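Local coordinates for protein thiol-activated cytolysin (Desulfobulbus propionicus, PDB 6NAL) that forms pores in membranes as a Gram-negative member of the thiol-activated (cholesterol-dependent) cytolysins, whose monomers bind membranes and assemble into large rings, at the interface of chains A and B. Numbering follows the deposited sequence. Chains: chain A/B, Thiol-activated cytolysin.

The three contacts follow one face between the body of chain A and the carboxy-terminal beta-sandwich domain of chain B. Measured between centres of their C-alpha atoms, contacts 1 and 2 are about 15 Å apart, contacts 1 and 3 about 30 Å, and contacts 2 and 3 about 43 Å. Contacts 1 and 2 share the tryptophan-rich undecapeptide of chain B, which runs from contact 2 into strand 440-447 of contact 1. Contact 3 uses another strand, 393-400, and pairs backbones. The two-fold axis repeats each patch with chains exchanged, although the deposited dimer alone does not establish a biological one.

Contact 1: the interface of chains A and B. Residues chain A 145-147; chain B 428, 430, 440-442, 445.
In A:Asn145 the side chain leaves with CG anti to the backbone N (chi1 172°), and in B:Thr442 the OG1 branch lies beside the backbone N, anti to the carbonyl carbon (chi1 -68°). These torsions bring amide and hydroxyl together obliquely. They join the segment leading into strand 147-152 of chain A to strands 422-432 and 440-447 of the chain B sandwich, where the undecapeptide ends; the structure alone does not show the interface's biological role. The hydroxyl OG1 of B:Thr442 donates to the amide oxygen OD1 of A:Asn145 at 2.9 Å, yet it stands above the carbonyl plane and off a lone pair (C=O...donor angle 109°). The other branch of the same amide reaches along strand 440-447: ND2 of A:Asn145 makes a weak hydrogen bond to the backbone O of B:Trp440 (3.3 Å). Both ends of the amide are thereby engaged, which should limit its rotation. Further along, B:Tyr445 approaches chain A through CE2, 3.5 Å from the backbone O of A:Phe146. Its phenol OH passes CG of A:Gln147 at 3.8 Å, where the two side chains cross obliquely. Within chain B, CG of B:Lys428 sits 4.0 Å above that ring's centre. The extended lysine runs on towards the amide, and its positive end may be tempered by a long salt bridge, with B:Lys428 NZ lying 3.9 Å from the carboxylate OE2 of B:Glu430.

Contact 2: the interface of chains A and B. Residues chain A 105-106, 132, 136, 141-142; chain B 436-437, 439.
No hydrogen bond across the interface grips the backbone O of B:Trp437; the methyl CD2 of A:Leu142 approaches it at 3.6 Å. No polar pair across the patch is close enough to bond, so the patch rests on shape and carbon packing. One centre of the packing is B:Trp439, whose indole turns a face to the backbone of A:Gly106. CA of A:Gly106 lies 3.5 Å from the centroid of the six-membered ring, a CH-pi contact, standing over the ring towards its rim. The indole reaches this position with CG anti to the backbone N (chi1 -166°). At the root of the same side chain, CB of A:Pro105 touches CB of B:Trp439 at 3.8 Å, so the A:Pro105-A:Gly106 loop segment lies along the side chain from stem to ring. B:Ala436 hides more surface than this tryptophan, 60 Å² against 43 Å². Its methyl CB touches CE1 of A:His136 at 3.8 Å and CZ2 of A:Trp132 at 3.9 Å. Within chain A, CE1 of the imidazole lies over the indole of A:Trp132 near its rim. In the fold, A:Trp132 is the next-to-last residue of helix 118-133, while the chain B residues belong to the undecapeptide loop joining strands 422-432 and 440-447 of the beta sandwich.

Contact 3: the interface of chains A and B. Residues chain A 51-56, 354-355; chain B 392-396.
An intermolecular parallel beta pairing joins strand 44-59 of chain A to strand 393-400 of the chain B sandwich, with A:Cys53, A:Ser54 and A:Tyr55 matched to B:Lys394, B:Val395 and B:Ile396. The backbone ladder begins weakly, with N of B:Lys394 3.3 Å from O of A:Lys52. It then tightens: N of A:Ser54 donates to O of B:Lys394 at 3.0 Å, in the carbonyl plane and fairly straight (161° at H). Next, N of B:Ile396 meets O of A:Ser54 at 3.0 Å from above the carbonyl plane. N of A:Glu56 approaches O of B:Ile396 at 2.9 Å, nearly along the C=O axis (171°). Side chains pack on both sides of the ladder. On one, CD2 of B:Leu393 packs on CG of A:Lys52 (3.6 Å), a lysine bent at chi3 and chi4 whose NZ forms a weak hydrogen bond and salt bridge, 3.4 Å long, with OE1 of A:Glu354. On the other, the extended B:Lys394 crosses A:Glu51 at about a right angle, its methylene CD 3.6 Å from the carboxylate OE2, while the charged ends do not touch. Beyond it, the phenol OH of A:Tyr355 comes 3.3 Å from the methyl CD1 of B:Ile396, the two side chains crossing at about a right angle.

Contact 1: the interface of chains A and B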
loop_
_atom_site.group_PDB
_atom_site.type_symbol
_atom_site.label_atom_id
_atom_site.label_comp_id
_atom_site.label_asym_id
_atom_site.label_seq_id
_atom_site.Cartn_x
_atom_site.Cartn_y
_atom_site.Cartn_z
ATOM N N ASN A 145 2.580 16.580 33.734
ATOM C CA ASN A 145 2.570 17.265 32.439
ATOM C C ASN A 145 3.638 16.578 31.583
ATOM O O ASN A 145 4.832 16.886 31.712
ATOM C CB ASN A 145 2.843 18.761 32.562
ATOM C CG ASN A 145 3.016 19.418 31.182
ATOM O OD1 ASN A 145 2.781 18.758 30.157
ATOM N ND2 ASN A 145 3.418 20.691 31.138
ATOM N N PHE A 146 3.211 15.666 30.711
ATOM C CA PHE A 146 4.121 14.682 30.147
ATOM C C PHE A 146 4.374 14.963 28.682
ATOM O O PHE A 146 3.484 15.424 27.969
ATOM C CB PHE A 146 3.583 13.258 30.326
ATOM C CG PHE A 146 3.723 12.711 31.736
ATOM C CD1 PHE A 146 4.988 12.516 32.316
ATOM C CD2 PHE A 146 2.611 12.363 32.473
ATOM C CE1 PHE A 146 5.123 12.006 33.612
ATOM C CE2 PHE A 146 2.749 11.852 33.762
ATOM C CZ PHE A 146 4.007 11.658 34.321
ATOM N N GLN A 147 5.620 14.732 28.267
ATOM C CA GLN A 147 5.927 14.433 26.873
ATOM C C GLN A 147 5.608 12.967 26.570
ATOM O O GLN A 147 5.809 12.076 27.394
ATOM C CB GLN A 147 7.384 14.738 26.539
ATOM C CG GLN A 147 7.776 14.241 25.160
ATOM C CD GLN A 147 9.290 14.162 24.965
ATOM O OE1 GLN A 147 10.057 14.730 25.758
ATOM N NE2 GLN A 147 9.723 13.475 23.904
ATOM N N LYS B 428 2.512 20.516 19.981
ATOM C CA LYS B 428 2.321 20.737 21.412
ATOM C C LYS B 428 2.305 22.243 21.680
ATOM O O LYS B 428 3.175 22.989 21.209
ATOM C CB LYS B 428 3.430 20.085 22.237
ATOM C CG LYS B 428 3.133 19.962 23.750
ATOM C CD LYS B 428 4.315 19.335 24.497
ATOM C CE LYS B 428 4.010 19.169 25.991
ATOM N NZ LYS B 428 5.163 18.751 26.875
ATOM N N GLU B 430 1.980 25.079 24.774
ATOM C CA GLU B 430 2.087 25.194 26.212
ATOM C C GLU B 430 1.882 26.642 26.592
ATOM O O GLU B 430 2.254 27.557 25.841
ATOM C CB GLU B 430 3.448 24.739 26.734
ATOM C CG GLU B 430 3.522 23.269 27.169
ATOM C CD GLU B 430 4.956 22.791 27.342
ATOM O OE1 GLU B 430 5.744 22.895 26.350
ATOM O OE2 GLU B 430 5.275 22.316 28.463
ATOM N N TRP B 440 4.412 25.713 33.603
ATOM C CA TRP B 440 3.995 25.489 32.235
ATOM C C TRP B 440 2.799 24.568 32.206
ATOM O O TRP B 440 2.831 23.488 32.795
ATOM C CB TRP B 440 5.112 24.872 31.429
ATOM C CG TRP B 440 6.165 25.822 31.076
ATOM C CD1 TRP B 440 7.419 25.877 31.607
ATOM C CD2 TRP B 440 6.089 26.866 30.102
ATOM N NE1 TRP B 440 8.139 26.898 31.020
ATOM C CE2 TRP B 440 7.355 27.517 30.089
ATOM C CE3 TRP B 440 5.080 27.314 29.239
ATOM C CZ2 TRP B 440 7.656 28.576 29.242
ATOM C CZ3 TRP B 440 5.372 28.363 28.383
ATOM C CH2 TRP B 440 6.671 29.000 28.409
ATOM N N ARG B 441 1.773 24.958 31.469
ATOM C CA ARG B 441 0.584 24.124 31.345
ATOM C C ARG B 441 0.358 23.773 29.888
ATOM O O ARG B 441 0.388 24.653 29.024
ATOM C CB ARG B 441 -0.649 24.833 31.910
ATOM C CG ARG B 441 -1.941 24.143 31.539
ATOM C CD ARG B 441 -3.112 24.838 32.189
ATOM N NE ARG B 441 -3.033 24.856 33.648
ATOM C CZ ARG B 441 -3.759 25.666 34.405
ATOM N NH1 ARG B 441 -4.596 26.537 33.829
ATOM N NH2 ARG B 441 -3.643 25.602 35.721
ATOM N N THR B 442 0.073 22.505 29.613
ATOM C CA THR B 442 -0.137 22.067 28.238
ATOM C C THR B 442 -1.594 22.257 27.875
ATOM O O THR B 442 -2.491 21.790 28.583
ATOM C CB THR B 442 0.283 20.608 28.024
ATOM O OG1 THR B 442 1.701 20.530 28.154
ATOM C CG2 THR B 442 -0.053 20.075 26.625
ATOM N N TYR B 445 -2.083 18.893 22.734
ATOM C CA TYR B 445 -1.010 17.960 22.371
ATOM C C TYR B 445 -1.559 17.055 21.248
ATOM O O TYR B 445 -2.440 16.239 21.451
ATOM C CB TYR B 445 -0.559 17.204 23.629
ATOM C CG TYR B 445 0.799 16.585 23.543
ATOM C CD1 TYR B 445 1.467 16.527 22.338
ATOM C CD2 TYR B 445 1.437 16.064 24.677
ATOM C CE1 TYR B 445 2.733 15.970 22.233
ATOM C CE2 TYR B 445 2.710 15.514 24.584
ATOM C CZ TYR B 445 3.353 15.455 23.346
ATOM O OH TYR B 445 4.623 14.886 23.205
#

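Contact 2: the interface of chains A and B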
loop_
_atom_site.group_PDB
_atom_site.type_symbol
_atom_site.label_atom_id
_atom_site.label_comp_id
_atom_site.label_asym_id
_atom_site.label_seq_id
_atom_site.Cartn_x
_atom_site.Cartn_y
_atom_site.Cartn_z
ATOM N N PRO A 105 11.741 25.824 37.655
ATOM C CA PRO A 105 10.693 26.591 36.958
ATOM C C PRO A 105 9.956 27.492 37.917
ATOM O O PRO A 105 9.668 27.118 39.058
ATOM C CB PRO A 105 9.757 25.512 36.389
ATOM C CG PRO A 105 10.380 24.150 36.813
ATOM C CD PRO A 105 11.318 24.463 37.976
ATOM N N GLY A 106 9.692 28.701 37.449
ATOM C CA GLY A 106 9.108 29.723 38.285
ATOM C C GLY A 106 10.057 30.376 39.256
ATOM O O GLY A 106 9.654 31.326 39.934
ATOM N N TRP A 132 13.977 25.828 48.110
ATOM C CA TRP A 132 12.834 26.104 47.260
ATOM C C TRP A 132 11.570 25.470 47.799
ATOM O O TRP A 132 10.508 26.093 47.741
ATOM C CB TRP A 132 13.035 25.633 45.829
ATOM C CG TRP A 132 11.967 26.202 44.921
ATOM C CD1 TRP A 132 11.728 27.539 44.626
ATOM C CD2 TRP A 132 10.994 25.464 44.214
ATOM N NE1 TRP A 132 10.675 27.648 43.756
ATOM C CE2 TRP A 132 10.211 26.387 43.483
ATOM C CE3 TRP A 132 10.713 24.105 44.109
ATOM C CZ2 TRP A 132 9.168 25.981 42.663
ATOM C CZ3 TRP A 132 9.680 23.706 43.294
ATOM C CH2 TRP A 132 8.910 24.639 42.591
ATOM N N HIS A 136 7.669 26.575 49.981
ATOM C CA HIS A 136 6.328 26.261 49.449
ATOM C C HIS A 136 5.623 25.308 50.391
ATOM O O HIS A 136 5.139 24.233 50.017
ATOM C CB HIS A 136 6.350 25.662 48.047
ATOM C CG HIS A 136 6.797 26.633 47.002
ATOM N ND1 HIS A 136 7.171 26.250 45.736
ATOM C CD2 HIS A 136 6.971 27.975 47.055
ATOM C CE1 HIS A 136 7.539 27.317 45.048
ATOM N NE2 HIS A 136 7.422 28.378 45.823
ATOM N N SER A 141 4.391 20.358 45.531
ATOM C CA SER A 141 3.846 19.428 44.562
ATOM C C SER A 141 3.983 19.918 43.134
ATOM O O SER A 141 4.136 21.112 42.873
ATOM C CB SER A 141 2.360 19.189 44.853
ATOM O OG SER A 141 1.563 20.111 44.110
ATOM N N LEU A 142 3.854 18.972 42.205
ATOM C CA LEU A 142 4.018 19.257 40.797
ATOM C C LEU A 142 3.104 18.352 39.974
ATOM O O LEU A 142 3.255 17.115 39.942
ATOM C CB LEU A 142 5.475 19.096 40.395
ATOM C CG LEU A 142 6.553 19.832 41.197
ATOM C CD1 LEU A 142 7.898 19.284 40.563
ATOM C CD2 LEU A 142 6.566 21.324 41.232
ATOM N N ALA B 436 4.592 29.176 40.300
ATOM C CA ALA B 436 5.737 28.287 40.474
ATOM C C ALA B 436 5.286 26.833 40.578
ATOM O O ALA B 436 5.951 25.926 40.056
ATOM C CB ALA B 436 6.538 28.709 41.707
ATOM N N TRP B 437 4.160 26.600 41.259
ATOM C CA TRP B 437 3.550 25.285 41.350
ATOM C C TRP B 437 3.557 24.596 39.976
ATOM O O TRP B 437 4.110 23.495 39.805
ATOM C CB TRP B 437 2.124 25.449 41.903
ATOM C CG TRP B 437 1.867 26.540 42.996
ATOM C CD1 TRP B 437 1.731 27.856 42.821
ATOM C CD2 TRP B 437 1.674 26.331 44.415
ATOM N NE1 TRP B 437 1.484 28.475 44.033
ATOM C CE2 TRP B 437 1.447 27.534 45.021
ATOM C CE3 TRP B 437 1.748 25.246 45.230
ATOM C CZ2 TRP B 437 1.232 27.635 46.432
ATOM C CZ3 TRP B 437 1.480 25.387 46.609
ATOM C CH2 TRP B 437 1.262 26.511 47.167
ATOM N N TRP B 439 4.411 25.928 36.448
ATOM C CA TRP B 439 4.891 27.011 35.601
ATOM C C TRP B 439 4.325 26.900 34.191
ATOM O O TRP B 439 3.836 27.883 33.619
ATOM C CB TRP B 439 6.419 27.020 35.566
ATOM C CG TRP B 439 6.983 28.278 35.009
ATOM C CD1 TRP B 439 7.711 28.414 33.881
ATOM C CD2 TRP B 439 6.849 29.580 35.569
ATOM N NE1 TRP B 439 8.042 29.734 33.683
ATOM C CE2 TRP B 439 7.533 30.470 34.717
ATOM C CE3 TRP B 439 6.222 30.080 36.714
ATOM C CZ2 TRP B 439 7.616 31.827 34.974
ATOM C CZ3 TRP B 439 6.287 31.423 36.962
ATOM C CH2 TRP B 439 6.976 32.290 36.096
#

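Contact 3: the interface of chains A and B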
loop_
_atom_site.group_PDB
_atom_site.type_symbol
_atom_site.label_atom_id
_atom_site.label_comp_id
_atom_site.label_asym_id
_atom_site.label_seq_id
_atom_site.Cartn_x
_atom_site.Cartn_y
_atom_site.Cartn_z
ATOM N N GLU A 51 8.974 -4.730 4.779
ATOM C CA GLU A 51 9.731 -3.638 4.203
ATOM C C GLU A 51 10.904 -3.308 5.113
ATOM O O GLU A 51 10.765 -3.245 6.339
ATOM C CB GLU A 51 8.866 -2.414 4.032
ATOM C CG GLU A 51 9.355 -1.450 2.992
ATOM C CD GLU A 51 8.491 -0.173 2.991
ATOM O OE1 GLU A 51 7.570 -0.032 3.859
ATOM O OE2 GLU A 51 8.745 0.694 2.118
ATOM N N LYS A 52 12.036 -3.085 4.484
ATOM C CA LYS A 52 13.265 -2.715 5.135
ATOM C C LYS A 52 13.263 -1.205 5.269
ATOM O O LYS A 52 13.087 -0.500 4.262
ATOM C CB LYS A 52 14.456 -3.198 4.313
ATOM C CG LYS A 52 15.799 -2.941 4.983
ATOM C CD LYS A 52 16.970 -3.629 4.254
ATOM C CE LYS A 52 18.241 -2.737 4.358
ATOM N NZ LYS A 52 19.530 -3.427 4.601
ATOM N N CYS A 53 13.452 -0.722 6.513
ATOM C CA CYS A 53 13.461 0.697 6.829
ATOM C C CYS A 53 14.633 1.014 7.732
ATOM O O CYS A 53 15.177 0.138 8.400
ATOM C CB CYS A 53 12.215 1.182 7.593
ATOM S SG CYS A 53 10.696 0.681 6.910
ATOM N N SER A 54 14.974 2.298 7.787
ATOM C CA SER A 54 15.897 2.830 8.764
ATOM C C SER A 54 15.284 4.073 9.409
ATOM O O SER A 54 14.445 4.765 8.837
ATOM C CB SER A 54 17.245 3.107 8.132
ATOM O OG SER A 54 17.307 4.353 7.509
ATOM N N TYR A 55 15.621 4.277 10.657
ATOM C CA TYR A 55 15.109 5.387 11.425
ATOM C C TYR A 55 16.325 6.202 11.817
ATOM O O TYR A 55 17.319 5.635 12.265
ATOM C CB TYR A 55 14.342 4.923 12.651
ATOM C CG TYR A 55 13.796 6.089 13.443
ATOM C CD1 TYR A 55 12.680 6.795 13.009
ATOM C CD2 TYR A 55 14.406 6.489 14.611
ATOM C CE1 TYR A 55 12.185 7.876 13.710
ATOM C CE2 TYR A 55 13.915 7.609 15.361
ATOM C CZ TYR A 55 12.817 8.282 14.896
ATOM O OH TYR A 55 12.298 9.342 15.566
ATOM N N GLU A 56 16.225 7.512 11.673
ATOM C CA GLU A 56 17.297 8.459 11.894
ATOM C C GLU A 56 16.775 9.470 12.890
ATOM O O GLU A 56 15.701 10.041 12.649
ATOM C CB GLU A 56 17.611 9.163 10.602
ATOM C CG GLU A 56 18.944 9.750 10.427
ATOM C CD GLU A 56 19.491 9.497 9.012
ATOM O OE1 GLU A 56 20.397 10.266 8.617
ATOM O OE2 GLU A 56 19.064 8.521 8.313
ATOM N N GLU A 354 18.397 0.191 11.319
ATOM C CA GLU A 354 17.506 -0.419 10.355
ATOM C C GLU A 354 16.615 -1.429 11.053
ATOM O O GLU A 354 16.933 -1.940 12.125
ATOM C CB GLU A 354 18.281 -1.081 9.222
ATOM C CG GLU A 354 19.202 -0.092 8.521
ATOM C CD GLU A 354 20.122 -0.727 7.487
ATOM O OE1 GLU A 354 20.277 -1.968 7.524
ATOM O OE2 GLU A 354 20.688 0.024 6.647
ATOM N N TYR A 355 15.458 -1.656 10.455
ATOM C CA TYR A 355 14.490 -2.583 10.991
ATOM C C TYR A 355 13.617 -3.075 9.845
ATOM O O TYR A 355 13.592 -2.496 8.757
ATOM C CB TYR A 355 13.667 -1.949 12.105
ATOM C CG TYR A 355 12.858 -0.740 11.734
ATOM C CD1 TYR A 355 13.405 0.524 11.757
ATOM C CD2 TYR A 355 11.516 -0.864 11.459
ATOM C CE1 TYR A 355 12.620 1.654 11.463
ATOM C CE2 TYR A 355 10.733 0.230 11.174
ATOM C CZ TYR A 355 11.297 1.490 11.165
ATOM O OH TYR A 355 10.512 2.571 10.851
ATOM N N GLY B 392 17.515 0.500 -1.479
ATOM C CA GLY B 392 16.205 -0.118 -1.345
ATOM C C GLY B 392 15.578 0.151 0.022
ATOM O O GLY B 392 14.781 -0.626 0.570
ATOM N N LEU B 393 15.953 1.283 0.593
ATOM C CA LEU B 393 15.645 1.603 1.970
ATOM C C LEU B 393 14.586 2.696 2.061
ATOM O O LEU B 393 14.723 3.762 1.454
ATOM C CB LEU B 393 16.924 2.047 2.659
ATOM C CG LEU B 393 17.511 1.119 3.722
ATOM C CD1 LEU B 393 18.481 1.912 4.558
ATOM C CD2 LEU B 393 16.423 0.573 4.572
ATOM N N LYS B 394 13.541 2.437 2.822
ATOM C CA LYS B 394 12.657 3.512 3.247
ATOM C C LYS B 394 13.331 4.213 4.437
ATOM O O LYS B 394 13.464 3.643 5.519
ATOM C CB LYS B 394 11.283 2.947 3.587
ATOM C CG LYS B 394 10.268 4.006 3.954
ATOM C CD LYS B 394 9.002 3.353 4.537
ATOM C CE LYS B 394 7.998 4.423 4.965
ATOM N NZ LYS B 394 6.856 3.845 5.746
ATOM N N VAL B 395 13.799 5.423 4.243
ATOM C CA VAL B 395 14.489 6.159 5.315
ATOM C C VAL B 395 13.530 7.157 5.951
ATOM O O VAL B 395 12.833 7.895 5.242
ATOM C CB VAL B 395 15.741 6.873 4.781
ATOM C CG1 VAL B 395 16.437 7.667 5.810
ATOM C CG2 VAL B 395 16.712 5.866 4.182
ATOM N N ILE B 396 13.518 7.196 7.290
ATOM C CA ILE B 396 12.621 8.044 8.087
ATOM C C ILE B 396 13.516 8.899 8.955
ATOM O O ILE B 396 14.246 8.381 9.809
ATOM C CB ILE B 396 11.653 7.215 8.939
ATOM C CG1 ILE B 396 10.798 6.323 8.027
ATOM C CG2 ILE B 396 10.749 8.102 9.776
ATOM C CD1 ILE B 396 10.149 5.142 8.760
#